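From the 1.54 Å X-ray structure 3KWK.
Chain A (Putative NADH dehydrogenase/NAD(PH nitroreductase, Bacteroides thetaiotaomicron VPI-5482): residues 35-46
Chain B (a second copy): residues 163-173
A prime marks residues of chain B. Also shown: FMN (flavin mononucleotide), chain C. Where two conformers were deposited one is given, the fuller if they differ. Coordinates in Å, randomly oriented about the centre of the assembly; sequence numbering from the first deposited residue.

Chain A 35-46: IDLMLRAGMSAP
Chain B (163-173) QKYDEKKIHYN

Residues 35–46 of chain A arrive as a helix, with i to i+4 bonds such as Met43 N to Leu39 O (3.0 Å), and leave as a loop through Ser44, Ala45 and Pro46. Chain B crosses as a loop, a 3-10 segment at 167–169 and a strand at 170–172. Two pairs fix the register, Met43 CA to Tyr165′ CA (5.8 Å) and Leu39 CA to Ile170′ CA (7.9 Å), so chain B advances from Tyr165′ to Ile170′ while its partners step back from Met43 to Leu39. Together the stretches bury 503 Å².

Gln163′ points away. Lys164′ (phi/psi -100/0; chi m, t, t, p) points toward chain A, its CD 3.2 Å from Met43 O. Its NZ donates to Ala45 O (2.8 Å) and to FMN O3P (2.6 Å), so one buried ammonium joins both chains to the cofactor phosphate. Water 4 accepts from Lys164′ N (2.9 Å) and donates to Ser44 OG (3.2 Å).

Tyr165′ (-56/132; chi1 t, chi2 80°) leaves its backbone sideways, yet its ring reaches the helix. The Arg40 guanidinium lies flat on one face, centres 4.0 Å apart and planes at 15°, a cation-pi stack. Selenomethionine Met43 (m, t, m) lies oblique to the ring; the modelled Met43 CE to Tyr165′ CD1 separation of 2.6 Å is very short for carbons, and Met43 has a second deposited conformer. Water 1 links Tyr165′ OH (2.8 Å) to Asp36 O (2.9 Å).

Asp166′ brings its carbonyl O to 3.3 Å from Met43 SE, while its OD1 turns to a salt bridge with Lys168′ NZ (2.7 Å). Glu167′ and Lys168′ point away. Lys169′ offers CB at 4.2 Å from Met43 SE before its end leads away.

Ile170′ (-106/127; m, t) meets Leu39 (m, t), CD1 to CD1 4.0 Å, an apolar match. Finally, water 2 bridges Tyr172′ OH (3.2 Å) and Asp36 OD1 (2.5 Å).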

ATOM      1  N   ILE A  35       1.351 -12.989  14.064  1.00  7.18           N
ATOM      2  CA  ILE A  35       0.590 -13.277  12.861  1.00  6.37           C
ATOM      3  C   ILE A  35      -0.782 -12.596  12.903  1.00  6.73           C
ATOM      4  O   ILE A  35      -1.218 -12.002  11.912  1.00  8.25           O
ATOM      5  CB  ILE A  35       0.442 -14.808  12.623  1.00  8.80           C
ATOM      6  CG1 ILE A  35       1.829 -15.428  12.453  1.00 10.97           C
ATOM      7  CG2 ILE A  35      -0.347 -15.073  11.346  1.00  9.71           C
ATOM      8  CD1 ILE A  35       1.887 -16.965  12.425  1.00 10.89           C
ATOM      9  N   ASP A  36      -1.436 -12.684  14.062  1.00  7.52           N
ATOM     10  CA  ASP A  36      -2.754 -12.048  14.239  1.00  7.44           C
ATOM     11  C   ASP A  36      -2.709 -10.539  14.007  1.00  6.77           C
ATOM     12  O   ASP A  36      -3.555  -9.985  13.315  1.00  8.78           O
ATOM     13  CB  ASP A  36      -3.330 -12.364  15.617  1.00  5.70           C
ATOM     14  CG  ASP A  36      -3.600 -13.882  15.872  1.00 21.01           C
ATOM     15  OD1 ASP A  36      -3.743 -14.643  14.900  1.00 25.63           O
ATOM     16  OD2 ASP A  36      -3.674 -14.311  17.090  1.00 25.62           O
ATOM     17  N   LEU A  37      -1.660  -9.897  14.531  1.00  5.68           N
ATOM     18  CA  LEU A  37      -1.478  -8.460  14.358  1.00  6.45           C
ATOM     19  C   LEU A  37      -1.157  -8.073  12.914  1.00  8.13           C
ATOM     20  O   LEU A  37      -1.585  -7.027  12.435  1.00  6.72           O
ATOM     21  CB  LEU A  37      -0.432  -7.937  15.352  1.00  7.53           C
ATOM     22  CG  LEU A  37      -0.940  -7.767  16.787  1.00  7.47           C
ATOM     23  CD1 LEU A  37       0.246  -7.664  17.793  1.00  8.30           C
ATOM     24  CD2 LEU A  37      -1.851  -6.539  16.900  1.00 10.85           C
HETATM   25  N   MSE A  38      -0.391  -8.903  12.219  1.00  6.85           N
HETATM   26  CA  MSE A  38      -0.141  -8.657  10.774  1.00  6.78           C
HETATM   27  C   MSE A  38      -1.481  -8.656  10.019  1.00  7.26           C
HETATM   28  O   MSE A  38      -1.699  -7.818   9.156  1.00  7.78           O
HETATM   29  CB  MSE A  38       0.816  -9.718  10.209  1.00  6.93           C
HETATM   30  CG  MSE A  38       2.187  -9.538  10.701  1.00  5.54           C
HETATM   31 SE   MSE A  38       3.354 -11.099  10.248  0.75 12.49          SE
HETATM   32  CE  MSE A  38       3.283 -10.744   8.483  1.00 11.13           C
ATOM     33  N   LEU A  39      -2.346  -9.633  10.276  1.00  7.03           N
ATOM     34  CA  LEU A  39      -3.661  -9.708   9.612  1.00  5.96           C
ATOM     35  C   LEU A  39      -4.535  -8.498   9.965  1.00  8.53           C
ATOM     36  O   LEU A  39      -5.174  -7.915   9.066  1.00  7.77           O
ATOM     37  CB  LEU A  39      -4.348 -11.036   9.983  1.00  6.13           C
ATOM     38  CG  LEU A  39      -3.628 -12.293   9.447  1.00  9.37           C
ATOM     39  CD1 LEU A  39      -4.138 -13.538  10.165  1.00 11.34           C
ATOM     40  CD2 LEU A  39      -3.814 -12.454   7.975  1.00 10.71           C
ATOM     41  N   ARG A  40      -4.557  -8.110  11.237  0.50  6.84           N
ATOM     42  CA  ARG A  40      -5.286  -6.924  11.644  0.50  7.13           C
ATOM     43  C   ARG A  40      -4.756  -5.687  10.942  0.50  8.40           C
ATOM     44  O   ARG A  40      -5.537  -4.805  10.547  0.50  8.52           O
ATOM     45  CB  ARG A  40      -5.203  -6.763  13.154  0.50  9.08           C
ATOM     46  CG  ARG A  40      -5.954  -5.605  13.745  0.50  8.74           C
ATOM     47  CD  ARG A  40      -5.832  -5.677  15.255  0.50 12.33           C
ATOM     48  NE  ARG A  40      -6.978  -6.366  15.866  0.50 23.41           N
ATOM     49  CZ  ARG A  40      -7.124  -7.694  15.938  0.50 33.02           C
ATOM     50  NH1 ARG A  40      -6.187  -8.508  15.462  0.50 31.77           N
ATOM     51  NH2 ARG A  40      -8.209  -8.217  16.502  0.50 29.73           N
ATOM     52  N   ALA A  41      -3.430  -5.614  10.767  1.00  5.04           N
ATOM     53  CA  ALA A  41      -2.841  -4.529  10.043  1.00  4.31           C
ATOM     54  C   ALA A  41      -3.335  -4.489   8.563  1.00  5.98           C
ATOM     55  O   ALA A  41      -3.771  -3.443   8.044  1.00  6.89           O
ATOM     56  CB  ALA A  41      -1.271  -4.563  10.089  1.00  5.73           C
ATOM     57  N   GLY A  42      -3.294  -5.655   7.918  1.00  7.22           N
ATOM     58  CA  GLY A  42      -3.800  -5.781   6.548  1.00  7.57           C
ATOM     59  C   GLY A  42      -5.238  -5.289   6.405  1.00  7.06           C
ATOM     60  O   GLY A  42      -5.546  -4.538   5.467  1.00  7.54           O
HETATM   61  N   MSE A  43      -6.101  -5.691   7.332  0.50  7.59           N
HETATM   62  CA  MSE A  43      -7.519  -5.301   7.276  0.50  8.93           C
HETATM   63  C   MSE A  43      -7.753  -3.803   7.552  0.50  8.32           C
HETATM   64  O   MSE A  43      -8.831  -3.300   7.240  0.50  7.95           O
HETATM   65  CB  MSE A  43      -8.346  -6.185   8.198  0.50  9.45           C
HETATM   66  CG  MSE A  43      -8.572  -7.567   7.562  0.50 14.43           C
HETATM   67 SE   MSE A  43      -9.490  -8.908   8.587  0.50 25.02          SE
HETATM   68  CE  MSE A  43      -8.523  -8.641  10.205  0.50 10.35           C
ATOM     69  N   SER A  44      -6.734  -3.080   8.046  1.00  6.94           N
ATOM     70  CA  SER A  44      -6.863  -1.629   8.378  1.00  6.70           C
ATOM     71  C   SER A  44      -6.590  -0.750   7.176  1.00  5.75           C
ATOM     72  O   SER A  44      -6.713   0.466   7.284  1.00  9.00           O
ATOM     73  CB  SER A  44      -5.881  -1.263   9.478  1.00  9.39           C
ATOM     74  OG  SER A  44      -6.118  -2.074  10.630  1.00 11.79           O
ATOM     75  N   ALA A  45      -6.261  -1.353   6.043  1.00  6.93           N
ATOM     76  CA  ALA A  45      -6.060  -0.588   4.806  1.00  8.26           C
ATOM     77  C   ALA A  45      -7.271   0.279   4.394  1.00  8.32           C
ATOM     78  O   ALA A  45      -8.445  -0.007   4.718  1.00  5.79           O
ATOM     79  CB  ALA A  45      -5.747  -1.562   3.636  1.00  7.19           C
ATOM     80  N   PRO A  46      -6.993   1.337   3.606  1.00  6.48           N
ATOM     81  CA  PRO A  46      -8.090   2.059   2.986  1.00  6.87           C
ATOM     82  C   PRO A  46      -8.713   1.134   1.916  1.00  7.81           C
ATOM     83  O   PRO A  46      -8.089   0.132   1.542  1.00  7.62           O
ATOM     84  CB  PRO A  46      -7.405   3.255   2.322  1.00  7.90           C
ATOM     85  CG  PRO A  46      -5.990   2.780   2.064  1.00  8.77           C
ATOM     86  CD  PRO A  46      -5.676   1.919   3.262  1.00  6.56           C
TER
ATOM     87  N   GLN B 163     -12.969   0.383  12.459  1.00 10.68           N
ATOM     88  CA  GLN B 163     -12.518  -0.894  13.005  1.00 11.24           C
ATOM     89  C   GLN B 163     -12.952  -1.978  12.012  1.00 10.97           C
ATOM     90  O   GLN B 163     -14.077  -2.381  12.004  1.00 11.89           O
ATOM     91  CB  GLN B 163     -13.111  -1.087  14.394  1.00 14.04           C
ATOM     92  CG  GLN B 163     -12.507  -0.063  15.335  1.00 19.35           C
ATOM     93  CD  GLN B 163     -12.960  -0.180  16.762  1.00 35.22           C
ATOM     94  OE1 GLN B 163     -13.965   0.408  17.146  1.00 35.32           O
ATOM     95  NE2 GLN B 163     -12.182  -0.909  17.574  1.00 38.44           N
ATOM     96  N   LYS B 164     -12.053  -2.399  11.139  1.00  8.53           N
ATOM     97  CA  LYS B 164     -12.432  -3.268  10.050  1.00  9.68           C
ATOM     98  C   LYS B 164     -12.124  -4.728  10.301  1.00 10.34           C
ATOM     99  O   LYS B 164     -12.409  -5.573   9.464  1.00 11.39           O
ATOM    100  CB  LYS B 164     -11.722  -2.857   8.775  1.00 10.39           C
ATOM    101  CG  LYS B 164     -11.822  -1.377   8.378  1.00  8.63           C
ATOM    102  CD  LYS B 164     -11.272  -1.220   6.950  1.00 10.61           C
ATOM    103  CE  LYS B 164     -11.322   0.190   6.451  1.00  9.57           C
ATOM    104  NZ  LYS B 164     -10.089   0.909   6.805  1.00  8.47           N
ATOM    105  N   TYR B 165     -11.562  -5.060  11.455  1.00  7.96           N
ATOM    106  CA  TYR B 165     -11.178  -6.457  11.656  1.00 10.42           C
ATOM    107  C   TYR B 165     -12.398  -7.347  11.441  1.00  8.47           C
ATOM    108  O   TYR B 165     -13.473  -7.101  12.020  1.00 10.24           O
ATOM    109  CB  TYR B 165     -10.635  -6.669  13.062  1.00 13.44           C
ATOM    110  CG  TYR B 165     -10.189  -8.103  13.282  1.00 17.91           C
ATOM    111  CD1 TYR B 165      -8.962  -8.502  12.812  1.00 18.68           C
ATOM    112  CD2 TYR B 165     -10.998  -9.032  13.915  1.00 26.18           C
ATOM    113  CE1 TYR B 165      -8.503  -9.795  12.985  1.00 28.41           C
ATOM    114  CE2 TYR B 165     -10.554 -10.358  14.081  1.00 26.91           C
ATOM    115  CZ  TYR B 165      -9.295 -10.711  13.605  1.00 28.60           C
ATOM    116  OH  TYR B 165      -8.789 -11.990  13.767  1.00 39.93           O
ATOM    117  N   ASP B 166     -12.208  -8.400  10.661  1.00  9.02           N
ATOM    118  CA  ASP B 166     -13.280  -9.328  10.300  1.00  8.71           C
ATOM    119  C   ASP B 166     -12.681 -10.721  10.171  1.00  7.12           C
ATOM    120  O   ASP B 166     -11.982 -11.050   9.198  1.00 10.29           O
ATOM    121  CB  ASP B 166     -13.926  -8.881   9.006  1.00  8.44           C
ATOM    122  CG  ASP B 166     -15.088  -9.741   8.583  1.00 11.43           C
ATOM    123  OD1 ASP B 166     -15.330 -10.792   9.255  1.00 11.89           O
ATOM    124  OD2 ASP B 166     -15.721  -9.358   7.559  1.00 15.73           O
ATOM    125  N   GLU B 167     -12.942 -11.509  11.203  1.00  9.49           N
ATOM    126  CA  GLU B 167     -12.424 -12.868  11.280  1.00  8.16           C
ATOM    127  C   GLU B 167     -12.803 -13.713  10.070  1.00  7.57           C
ATOM    128  O   GLU B 167     -12.084 -14.663   9.736  1.00  7.38           O
ATOM    129  CB  GLU B 167     -12.950 -13.542  12.548  1.00 11.19           C
ATOM    130  CG  GLU B 167     -14.484 -13.708  12.576  1.00 17.67           C
ATOM    131  CD  GLU B 167     -15.040 -14.063  13.962  1.00 28.05           C
ATOM    132  OE1 GLU B 167     -14.305 -13.966  14.980  1.00 33.00           O
ATOM    133  OE2 GLU B 167     -16.222 -14.445  14.017  1.00 21.64           O
ATOM    134  N   LYS B 168     -13.928 -13.382   9.429  0.50  8.67           N
ATOM    135  CA  LYS B 168     -14.419 -14.146   8.290  0.50  8.56           C
ATOM    136  C   LYS B 168     -13.487 -14.045   7.080  0.50  8.50           C
ATOM    137  O   LYS B 168     -13.562 -14.869   6.175  0.50  8.50           O
ATOM    138  CB  LYS B 168     -15.823 -13.678   7.875  0.50  9.32           C
ATOM    139  CG  LYS B 168     -16.873 -13.741   8.976  0.50 10.86           C
ATOM    140  CD  LYS B 168     -18.265 -13.422   8.452  0.50 10.39           C
ATOM    141  CE  LYS B 168     -18.371 -12.006   7.940  0.50 16.57           C
ATOM    142  NZ  LYS B 168     -18.048 -11.014   8.998  0.50 11.86           N
ATOM    143  N   LYS B 169     -12.632 -13.027   7.069  0.50  7.17           N
ATOM    144  CA  LYS B 169     -11.703 -12.805   5.965  0.50  7.45           C
ATOM    145  C   LYS B 169     -10.338 -13.496   6.190  0.50  9.40           C
ATOM    146  O   LYS B 169      -9.414 -13.267   5.407  0.50  8.39           O
ATOM    147  CB  LYS B 169     -11.497 -11.280   5.746  0.50  7.47           C
ATOM    148  CG  LYS B 169     -12.740 -10.417   5.423  0.50 15.85           C
ATOM    149  CD  LYS B 169     -13.260 -10.659   4.017  0.50 25.57           C
ATOM    150  CE  LYS B 169     -13.728  -9.374   3.268  0.50 18.35           C
ATOM    151  NZ  LYS B 169     -13.857  -9.560   1.744  0.50  6.98           N
ATOM    152  N   ILE B 170     -10.212 -14.309   7.253  1.00  7.55           N
ATOM    153  CA  ILE B 170      -9.018 -15.115   7.524  1.00  6.96           C
ATOM    154  C   ILE B 170      -9.323 -16.572   7.225  1.00  6.60           C
ATOM    155  O   ILE B 170     -10.317 -17.111   7.722  1.00  8.26           O
ATOM    156  CB  ILE B 170      -8.527 -14.973   8.968  1.00  8.75           C
ATOM    157  CG1 ILE B 170      -8.213 -13.488   9.240  1.00 10.99           C
ATOM    158  CG2 ILE B 170      -7.296 -15.878   9.224  1.00 10.29           C
ATOM    159  CD1 ILE B 170      -8.042 -13.160  10.694  1.00 11.53           C
ATOM    160  N   HIS B 171      -8.477 -17.181   6.395  1.00  6.04           N
ATOM    161  CA  HIS B 171      -8.603 -18.564   5.946  1.00  5.93           C
ATOM    162  C   HIS B 171      -7.291 -19.267   6.289  1.00  8.21           C
ATOM    163  O   HIS B 171      -6.238 -18.716   6.087  1.00 10.33           O
ATOM    164  CB  HIS B 171      -8.891 -18.627   4.441  1.00  6.23           C
ATOM    165  CG  HIS B 171     -10.024 -17.738   4.015  1.00  6.80           C
ATOM    166  ND1 HIS B 171     -11.310 -18.199   3.810  1.00  7.08           N
ATOM    167  CD2 HIS B 171     -10.071 -16.399   3.808  1.00  6.70           C
ATOM    168  CE1 HIS B 171     -12.086 -17.182   3.467  1.00  8.11           C
ATOM    169  NE2 HIS B 171     -11.373 -16.074   3.487  1.00  7.99           N
ATOM    170  N   TYR B 172      -7.363 -20.439   6.902  1.00  6.80           N
ATOM    171  CA  TYR B 172      -6.168 -21.231   7.187  1.00  7.94           C
ATOM    172  C   TYR B 172      -5.971 -22.349   6.163  1.00  6.97           C
ATOM    173  O   TYR B 172      -6.776 -23.285   6.066  1.00  6.35           O
ATOM    174  CB  TYR B 172      -6.271 -21.775   8.607  1.00  6.99           C
ATOM    175  CG  TYR B 172      -6.220 -20.671   9.617  1.00 11.68           C
ATOM    176  CD1 TYR B 172      -5.011 -20.054   9.902  1.00 13.24           C
ATOM    177  CD2 TYR B 172      -7.363 -20.189  10.249  1.00 11.74           C
ATOM    178  CE1 TYR B 172      -4.932 -18.991  10.799  1.00 17.55           C
ATOM    179  CE2 TYR B 172      -7.289 -19.133  11.170  1.00 16.96           C
ATOM    180  CZ  TYR B 172      -6.074 -18.535  11.426  1.00 23.71           C
ATOM    181  OH  TYR B 172      -5.951 -17.485  12.336  1.00 23.83           O
ATOM    182  N   ASN B 173      -4.872 -22.245   5.390  1.00  7.39           N
ATOM    183  CA  ASN B 173      -4.351 -23.220   4.424  1.00  9.67           C
ATOM    184  C   ASN B 173      -5.168 -23.361   3.163  1.00  8.02           C
ATOM    185  O   ASN B 173      -4.596 -23.482   2.093  1.00 10.83           O
ATOM    186  CB  ASN B 173      -4.070 -24.608   5.041  1.00  8.39           C
ATOM    187  CG  ASN B 173      -2.852 -24.596   5.986  1.00 10.47           C
ATOM    188  OD1 ASN B 173      -1.812 -24.055   5.635  1.00  9.06           O
ATOM    189  ND2 ASN B 173      -2.989 -25.184   7.173  1.00 16.18           N
TER
HETATM  190  N1  FMN C 300     -12.375   8.524  -0.991  1.00  9.68           N
HETATM  191  C2  FMN C 300     -12.901   9.622  -1.606  1.00 13.41           C
HETATM  192  O2  FMN C 300     -13.389  10.529  -0.909  1.00 12.28           O
HETATM  193  N3  FMN C 300     -12.906   9.721  -2.989  1.00 12.69           N
HETATM  194  C4  FMN C 300     -12.397   8.733  -3.805  1.00 13.10           C
HETATM  195  O4  FMN C 300     -12.413   8.872  -5.067  1.00 12.97           O
HETATM  196  C4A FMN C 300     -11.863   7.609  -3.169  1.00  9.61           C
HETATM  197  N5  FMN C 300     -11.351   6.560  -3.921  1.00 12.66           N
HETATM  198  C5A FMN C 300     -10.658   5.550  -3.312  1.00 11.92           C
HETATM  199  C6  FMN C 300     -10.014   4.593  -4.110  1.00 11.44           C
HETATM  200  C7  FMN C 300      -9.268   3.600  -3.492  1.00 10.00           C
HETATM  201  C7M FMN C 300      -8.531   2.528  -4.312  1.00 10.81           C
HETATM  202  C8  FMN C 300      -9.154   3.532  -2.117  1.00 11.84           C
HETATM  203  C8M FMN C 300      -8.322   2.429  -1.509  1.00 10.71           C
HETATM  204  C9  FMN C 300      -9.806   4.467  -1.333  1.00 10.15           C
HETATM  205  C9A FMN C 300     -10.562   5.490  -1.925  1.00 12.22           C
HETATM  206  N10 FMN C 300     -11.255   6.433  -1.160  1.00 12.50           N
HETATM  207  C10 FMN C 300     -11.835   7.506  -1.774  1.00 10.26           C
HETATM  208  C1' FMN C 300     -11.198   6.367   0.321  1.00  9.32           C
HETATM  209  C2' FMN C 300     -12.143   5.292   0.852  1.00  9.79           C
HETATM  210  O2' FMN C 300     -13.509   5.699   0.725  1.00 10.56           O
HETATM  211  C3' FMN C 300     -11.793   4.903   2.304  1.00 11.79           C
HETATM  212  O3' FMN C 300     -10.498   4.306   2.359  1.00 10.83           O
HETATM  213  C4' FMN C 300     -12.810   3.894   2.908  1.00 13.75           C
HETATM  214  O4' FMN C 300     -14.081   4.542   3.054  1.00 12.81           O
HETATM  215  C5' FMN C 300     -12.352   3.310   4.247  1.00 13.94           C
HETATM  216  O5' FMN C 300     -12.222   4.419   5.133  1.00 10.34           O
HETATM  217  P   FMN C 300     -10.807   4.745   5.873  1.00 10.88           P
HETATM  218  O1P FMN C 300      -9.783   5.134   4.790  1.00 10.18           O
HETATM  219  O2P FMN C 300     -11.239   5.934   6.757  1.00 11.37           O
HETATM  220  O3P FMN C 300     -10.346   3.537   6.663  1.00  9.98           O
HETATM  221  O   HOH W   1      -5.990 -11.553  13.774  1.00 29.69           O
HETATM  222  O   HOH W   2      -3.103 -16.771  13.693  1.00 43.23           O
HETATM  223  O   HOH W   3      -9.094   0.758   9.562  1.00  8.57           O
HETATM  224  O   HOH W   4      -9.260  -1.790  11.065  1.00 13.27           O